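Local structure of glyoxalase family protein (2P7O) at residues H7-V12 against C55-D60; S61-T66 against D113-E118. The protein catalyses the hydration of the antibiotic fosfomycin, probably with manganese as cofactor, and so makes Listeria monocytogenes resistant to the drug. One frame throughout, in Å; residues are numbered along the deposited sequence. Where two conformers were deposited one is given.

Contact 1: residues H7-V12 against C55-D60; sequences HITLIV and CIMEGD. With MN (manganese (II) ion), chain D.
Strands 7-12 and 55-58 form a parallel pair in the sheet of the first βαβββ module of a glyoxalase-type (vicinal oxygen chelate) fold, and one of them carries a manganese ligand. Their axes run 27° apart. Leu10 bonds through both backbone groups, its N donating to Cys55 O at 2.8 Å and its O accepting from Met57 N. Met57 does likewise, its O taking Val12 N at 2.8 Å, so the bonds alternate across the pair as in a regular parallel ladder that Cys55 N opens on Ile8 O. The ladder ends in the turn, where Gly59 N reaches Val12 O (3.0 Å) from above the carbonyl plane. On one face, Ile11 and Met57 lie side by side and point the same way; the bend at chi2 of Ile11 (-66°) brings CD1 alongside Met57 CG at 3.3 Å, tighter than usual van der Waals contact. Beside them the Thr9 hydroxyl sits against the methylene of Cys55, OG1 to CB 3.4 Å. That hydroxyl lies in the plane of the His7 ring at its edge and is hydrogen-bonded to OE1 of Glu126 of the second subunit, itself a manganese ligand, consistent with a second-shell role in holding that carboxylate. His7 binds manganese through NE2 at 2.2 Å; water 1 and His69, Glu118 and Glu126 of the second subunit complete the site. On the other face, Ile56 and Val12 pack on helix 15-26, while Leu10 and Val12 meet His115. Strand 44-49 continues the sheet beyond 55-58, and an antiparallel strand of the second subunit extends it past residues 7-9.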
loop_
_atom_site.group_PDB
_atom_site.type_symbol
_atom_site.label_atom_id
_atom_site.label_comp_id
_atom_site.label_asym_id
_atom_site.label_seq_id
_atom_site.Cartn_x
_atom_site.Cartn_y
_atom_site.Cartn_z
ATOM N N HIS A 7 -5.228 5.029 -5.699
ATOM C CA HIS A 7 -5.866 4.698 -4.401
ATOM C C HIS A 7 -5.136 3.479 -3.861
ATOM O O HIS A 7 -4.415 2.810 -4.604
ATOM C CB HIS A 7 -7.373 4.422 -4.530
ATOM C CG HIS A 7 -7.783 3.308 -5.432
ATOM N ND1 HIS A 7 -7.861 3.539 -6.823
ATOM C CD2 HIS A 7 -8.125 2.014 -5.273
ATOM C CE1 HIS A 7 -8.254 2.430 -7.449
ATOM N NE2 HIS A 7 -8.418 1.488 -6.533
ATOM N N ILE A 8 -5.422 3.158 -2.607
ATOM C CA ILE A 8 -5.059 1.841 -2.085
ATOM C C ILE A 8 -6.331 1.195 -1.552
ATOM O O ILE A 8 -7.136 1.925 -0.954
ATOM C CB ILE A 8 -4.064 2.078 -0.956
ATOM C CG1 ILE A 8 -2.749 2.711 -1.474
ATOM C CG2 ILE A 8 -3.756 0.797 -0.223
ATOM C CD1 ILE A 8 -1.807 3.038 -0.314
ATOM N N THR A 9 -6.532 -0.069 -1.778
ATOM C CA THR A 9 -7.730 -0.762 -1.306
ATOM C C THR A 9 -7.281 -1.842 -0.321
ATOM O O THR A 9 -6.435 -2.693 -0.649
ATOM C CB THR A 9 -8.481 -1.357 -2.521
ATOM O OG1 THR A 9 -9.078 -0.236 -3.219
ATOM C CG2 THR A 9 -9.540 -2.371 -2.104
ATOM N N LEU A 10 -7.843 -1.774 0.892
ATOM C CA LEU A 10 -7.560 -2.792 1.901
ATOM C C LEU A 10 -8.796 -3.647 2.125
ATOM O O LEU A 10 -9.881 -3.030 2.218
ATOM C CB LEU A 10 -7.097 -2.152 3.231
ATOM C CG LEU A 10 -5.745 -1.427 2.996
ATOM C CD1 LEU A 10 -5.180 -0.848 4.286
ATOM C CD2 LEU A 10 -4.672 -2.301 2.347
ATOM N N ILE A 11 -8.619 -4.964 2.264
ATOM C CA ILE A 11 -9.775 -5.859 2.541
ATOM C C ILE A 11 -9.795 -6.181 4.046
ATOM O O ILE A 11 -8.750 -6.396 4.687
ATOM C CB ILE A 11 -9.678 -7.203 1.789
ATOM C CG1 ILE A 11 -9.448 -7.018 0.280
ATOM C CG2 ILE A 11 -10.943 -8.013 2.063
ATOM C CD1 ILE A 11 -10.661 -6.367 -0.380
ATOM N N VAL A 12 -10.997 -6.034 4.621
ATOM C CA VAL A 12 -11.117 -6.143 6.060
ATOM C C VAL A 12 -12.403 -6.867 6.468
ATOM O O VAL A 12 -13.400 -6.856 5.757
ATOM C CB VAL A 12 -11.129 -4.787 6.778
ATOM C CG1 VAL A 12 -9.843 -4.020 6.514
ATOM C CG2 VAL A 12 -12.373 -3.985 6.422
ATOM N N CYS A 55 -9.650 2.939 -0.036
ATOM C CA CYS A 55 -10.915 2.194 0.019
ATOM C C CYS A 55 -10.765 1.016 0.952
ATOM O O CYS A 55 -9.726 0.286 0.905
ATOM C CB CYS A 55 -11.192 1.664 -1.424
ATOM S SG CYS A 55 -12.516 0.454 -1.498
ATOM N N ILE A 56 -11.765 0.809 1.806
ATOM C CA ILE A 56 -11.772 -0.473 2.525
ATOM C C ILE A 56 -13.027 -1.253 2.136
ATOM O O ILE A 56 -14.034 -0.620 1.850
ATOM C CB ILE A 56 -11.766 -0.354 4.056
ATOM C CG1 ILE A 56 -12.876 0.583 4.550
ATOM C CG2 ILE A 56 -10.386 0.058 4.551
ATOM C CD1 ILE A 56 -12.866 0.731 6.052
ATOM N N MET A 57 -12.910 -2.563 2.045
ATOM C CA MET A 57 -13.886 -3.477 1.446
ATOM C C MET A 57 -13.991 -4.728 2.321
ATOM O O MET A 57 -12.966 -5.235 2.761
ATOM C CB MET A 57 -13.400 -3.726 0.021
ATOM C CG MET A 57 -13.637 -5.001 -0.758
ATOM S SD MET A 57 -13.264 -4.791 -2.555
ATOM C CE MET A 57 -14.655 -3.687 -2.917
ATOM N N GLU A 58 -15.190 -5.133 2.740
ATOM C CA GLU A 58 -15.359 -6.272 3.645
ATOM C C GLU A 58 -15.075 -7.535 2.843
ATOM O O GLU A 58 -15.482 -7.658 1.682
ATOM C CB GLU A 58 -16.772 -6.287 4.271
ATOM C CG GLU A 58 -16.968 -5.267 5.400
ATOM C CD GLU A 58 -18.132 -5.521 6.309
ATOM O OE1 GLU A 58 -19.115 -6.177 5.860
ATOM O OE2 GLU A 58 -18.169 -5.018 7.463
ATOM N N GLY A 59 -14.349 -8.460 3.464
ATOM C CA GLY A 59 -13.997 -9.732 2.849
ATOM C C GLY A 59 -13.385 -10.675 3.894
ATOM O O GLY A 59 -13.036 -10.105 4.954
ATOM N N ASP A 60 -13.359 -11.936 3.536
ATOM C CA ASP A 60 -13.030 -13.233 4.040
ATOM C C ASP A 60 -13.105 -13.371 5.566
ATOM O O ASP A 60 -14.178 -13.646 6.079
ATOM C CB ASP A 60 -11.625 -13.727 3.664
ATOM C CG ASP A 60 -10.730 -12.560 3.293
ATOM O OD1 ASP A 60 -11.144 -11.801 2.386
ATOM O OD2 ASP A 60 -9.654 -12.443 3.916
HETATM MN MN MN D . -8.917 -0.567 -7.033
HETATM O O HOH W 1 -10.253 0.279 -8.688
#

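Contact 2: residues S61-T66 against D113-E118; sequences SLQERT and DNHLFE. With MN (manganese (II) ion), chain C.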
loop_
_atom_site.group_PDB
_atom_site.type_symbol
_atom_site.label_atom_id
_atom_site.label_comp_id
_atom_site.label_asym_id
_atom_site.label_seq_id
_atom_site.Cartn_x
_atom_site.Cartn_y
_atom_site.Cartn_z
ATOM N N SER A 61 -11.917 -13.235 6.152
ATOM C CA SER A 61 -11.723 -13.452 7.566
ATOM C C SER A 61 -10.409 -12.937 8.128
ATOM O O SER A 61 -10.448 -12.468 9.276
ATOM C CB SER A 61 -11.906 -14.933 7.859
ATOM N N LEU A 62 -9.285 -13.008 7.427
ATOM C CA LEU A 62 -7.988 -12.508 7.871
ATOM C C LEU A 62 -6.958 -12.643 6.735
ATOM O O LEU A 62 -7.451 -12.716 5.596
ATOM C CB LEU A 62 -7.488 -13.215 9.107
ATOM N N GLN A 63 -5.673 -12.693 7.040
ATOM C CA GLN A 63 -4.521 -12.929 6.186
ATOM C C GLN A 63 -3.244 -12.964 7.005
ATOM O O GLN A 63 -3.128 -12.157 7.941
ATOM C CB GLN A 63 -4.404 -11.814 5.120
ATOM C CG GLN A 63 -3.814 -10.534 5.685
ATOM C CD GLN A 63 -3.341 -9.538 4.664
ATOM O OE1 GLN A 63 -3.412 -9.759 3.460
ATOM N NE2 GLN A 63 -2.766 -8.413 5.105
ATOM N N GLU A 64 -2.267 -13.864 6.817
ATOM C CA GLU A 64 -1.148 -13.802 7.771
ATOM C C GLU A 64 -0.372 -12.477 7.655
ATOM O O GLU A 64 -0.445 -11.704 6.706
ATOM C CB GLU A 64 -0.175 -14.967 7.649
ATOM C CG GLU A 64 -0.042 -16.035 8.680
ATOM C CD GLU A 64 0.779 -15.831 9.930
ATOM O OE1 GLU A 64 2.027 -15.739 9.968
ATOM O OE2 GLU A 64 0.124 -15.856 11.006
ATOM N N ARG A 65 0.375 -12.216 8.703
ATOM C CA ARG A 65 1.210 -11.075 8.978
ATOM C C ARG A 65 2.548 -11.167 8.266
ATOM O O ARG A 65 3.221 -12.193 8.226
ATOM C CB ARG A 65 1.443 -10.929 10.506
ATOM C CG ARG A 65 0.138 -11.046 11.284
ATOM C CD ARG A 65 0.293 -10.563 12.726
ATOM N NE ARG A 65 -0.671 -9.501 12.953
ATOM C CZ ARG A 65 -1.143 -9.125 14.128
ATOM N NH1 ARG A 65 -0.686 -9.752 15.211
ATOM N NH2 ARG A 65 -2.047 -8.147 14.211
ATOM N N THR A 66 2.864 -10.030 7.651
ATOM C CA THR A 66 4.150 -9.866 6.999
ATOM C C THR A 66 4.628 -8.444 7.285
ATOM O O THR A 66 3.964 -7.734 8.025
ATOM C CB THR A 66 4.115 -10.074 5.483
ATOM O OG1 THR A 66 3.329 -9.004 4.904
ATOM C CG2 THR A 66 3.561 -11.453 5.144
ATOM N N ASP A 113 -6.837 -6.348 11.040
ATOM C CA ASP A 113 -6.898 -7.378 9.982
ATOM C C ASP A 113 -5.490 -7.726 9.496
ATOM O O ASP A 113 -5.311 -8.010 8.281
ATOM C CB ASP A 113 -7.720 -6.798 8.803
ATOM C CG ASP A 113 -9.170 -6.626 9.252
ATOM O OD1 ASP A 113 -9.939 -7.618 9.230
ATOM O OD2 ASP A 113 -9.562 -5.513 9.685
ATOM N N ASN A 114 -4.508 -7.730 10.417
ATOM C CA ASN A 114 -3.157 -8.125 10.016
ATOM C C ASN A 114 -2.526 -7.302 8.912
ATOM O O ASN A 114 -1.554 -7.765 8.304
ATOM C CB ASN A 114 -3.021 -9.610 9.665
ATOM C CG ASN A 114 -3.126 -10.494 10.904
ATOM O OD1 ASN A 114 -3.209 -11.722 10.750
ATOM N ND2 ASN A 114 -3.186 -9.919 12.086
ATOM N N HIS A 115 -2.883 -6.042 8.748
ATOM C CA HIS A 115 -2.102 -5.108 7.933
ATOM C C HIS A 115 -1.125 -4.329 8.836
ATOM O O HIS A 115 -1.540 -3.643 9.798
ATOM C CB HIS A 115 -3.075 -4.055 7.360
ATOM C CG HIS A 115 -4.127 -4.559 6.435
ATOM N ND1 HIS A 115 -5.483 -4.593 6.706
ATOM C CD2 HIS A 115 -4.013 -4.967 5.134
ATOM C CE1 HIS A 115 -6.128 -5.105 5.649
ATOM N NE2 HIS A 115 -5.253 -5.322 4.676
ATOM N N LEU A 116 0.150 -4.264 8.463
ATOM C CA LEU A 116 1.155 -3.433 9.129
ATOM C C LEU A 116 1.142 -1.991 8.617
ATOM O O LEU A 116 1.096 -1.706 7.418
ATOM C CB LEU A 116 2.508 -4.081 8.884
ATOM C CG LEU A 116 3.660 -3.418 9.665
ATOM C CD1 LEU A 116 3.432 -3.492 11.175
ATOM C CD2 LEU A 116 4.917 -4.175 9.285
ATOM N N PHE A 117 1.152 -1.078 9.598
ATOM C CA PHE A 117 1.192 0.349 9.280
ATOM C C PHE A 117 2.351 0.953 10.066
ATOM O O PHE A 117 2.844 0.396 11.059
ATOM C CB PHE A 117 -0.065 1.049 9.823
ATOM C CG PHE A 117 -1.277 0.843 8.918
ATOM C CD1 PHE A 117 -2.237 -0.122 9.210
ATOM C CD2 PHE A 117 -1.449 1.602 7.775
ATOM C CE1 PHE A 117 -3.352 -0.334 8.392
ATOM C CE2 PHE A 117 -2.545 1.427 6.933
ATOM C CZ PHE A 117 -3.516 0.469 7.264
ATOM N N GLU A 118 2.806 2.093 9.596
ATOM C CA GLU A 118 3.898 2.807 10.232
ATOM C C GLU A 118 3.543 4.297 10.218
ATOM O O GLU A 118 3.088 4.839 9.222
ATOM C CB GLU A 118 5.205 2.513 9.498
ATOM C CG GLU A 118 6.433 3.290 9.960
ATOM C CD GLU A 118 7.688 3.072 9.138
ATOM O OE1 GLU A 118 7.590 2.403 8.068
ATOM O OE2 GLU A 118 8.764 3.578 9.560
HETATM MN MN MN C . 8.953 1.635 6.591
HETATM O O HOH W 2 -4.365 -7.374 13.186
HETATM O O HOH W 3 1.312 -7.701 8.340
HETATM O O HOH W 4 10.447 2.714 7.779
#
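Water bridges and one weak direct bond join the loop 61-66 to the turn 113-115. Water 3 accepts from Thr66 N (2.9 Å) and donates to Asn114 O (2.9 Å), and this carbonyl also takes a long, weak bond from Gln63 NE2 (3.5 Å). Water 2 accepts from Asn114 N (2.8 Å) and, weakly, from Arg65 NH2, so the turn backbone is gripped through solvent at both its N-H and its C=O. In the polar packing, the Gln63 chain is extended beyond CG, which carries its amide past Asn114, the two side chains sliding by in opposite directions with their amide planes only 23° apart. Arg65 crosses Asn114 at about a right angle, with guanidinium and amide planes 46° apart, and the Leu116 CD2 methyl packs against Thr66 O, 3.9 Å away. Charge enters through Arg65, whose NH1 forms a salt bridge with Glu92 and whose cation makes a cation-pi contact with Tyr110. This loop-to-turn junction lies at the start of strand 116-120, in the second βαβββ module. Farther along that strand, without touching 61-66, extended Glu118 binds manganese through OE1 at 2.1 Å, and its OE2 accepts from water 4, itself a ligand. With His69 and Glu126 of the same chain and His7 of the second subunit it forms a metal site built from both subunits, probably as in other dimeric fosfomycin resistance proteins.

The two contacts follow in series along the chain, Asp60 leading directly into Ser61, and their centres lie 12 Å apart. Contact 1 is mostly buried and lies within the sheet of 4-12, held by regular backbone bonds; contact 2, only partly buried, joins a connecting loop to the turn leading into a strand of the other sheet and rests largely on water and polar side chains. They touch: Leu10 CD1 meets Phe117 CZ at 3.7 Å, and Val12 packs on Asp113. They serve different manganese ions, yet each contact supplies one of the four protein ligands of a centre, His7 from one subunit and Glu118 from the other.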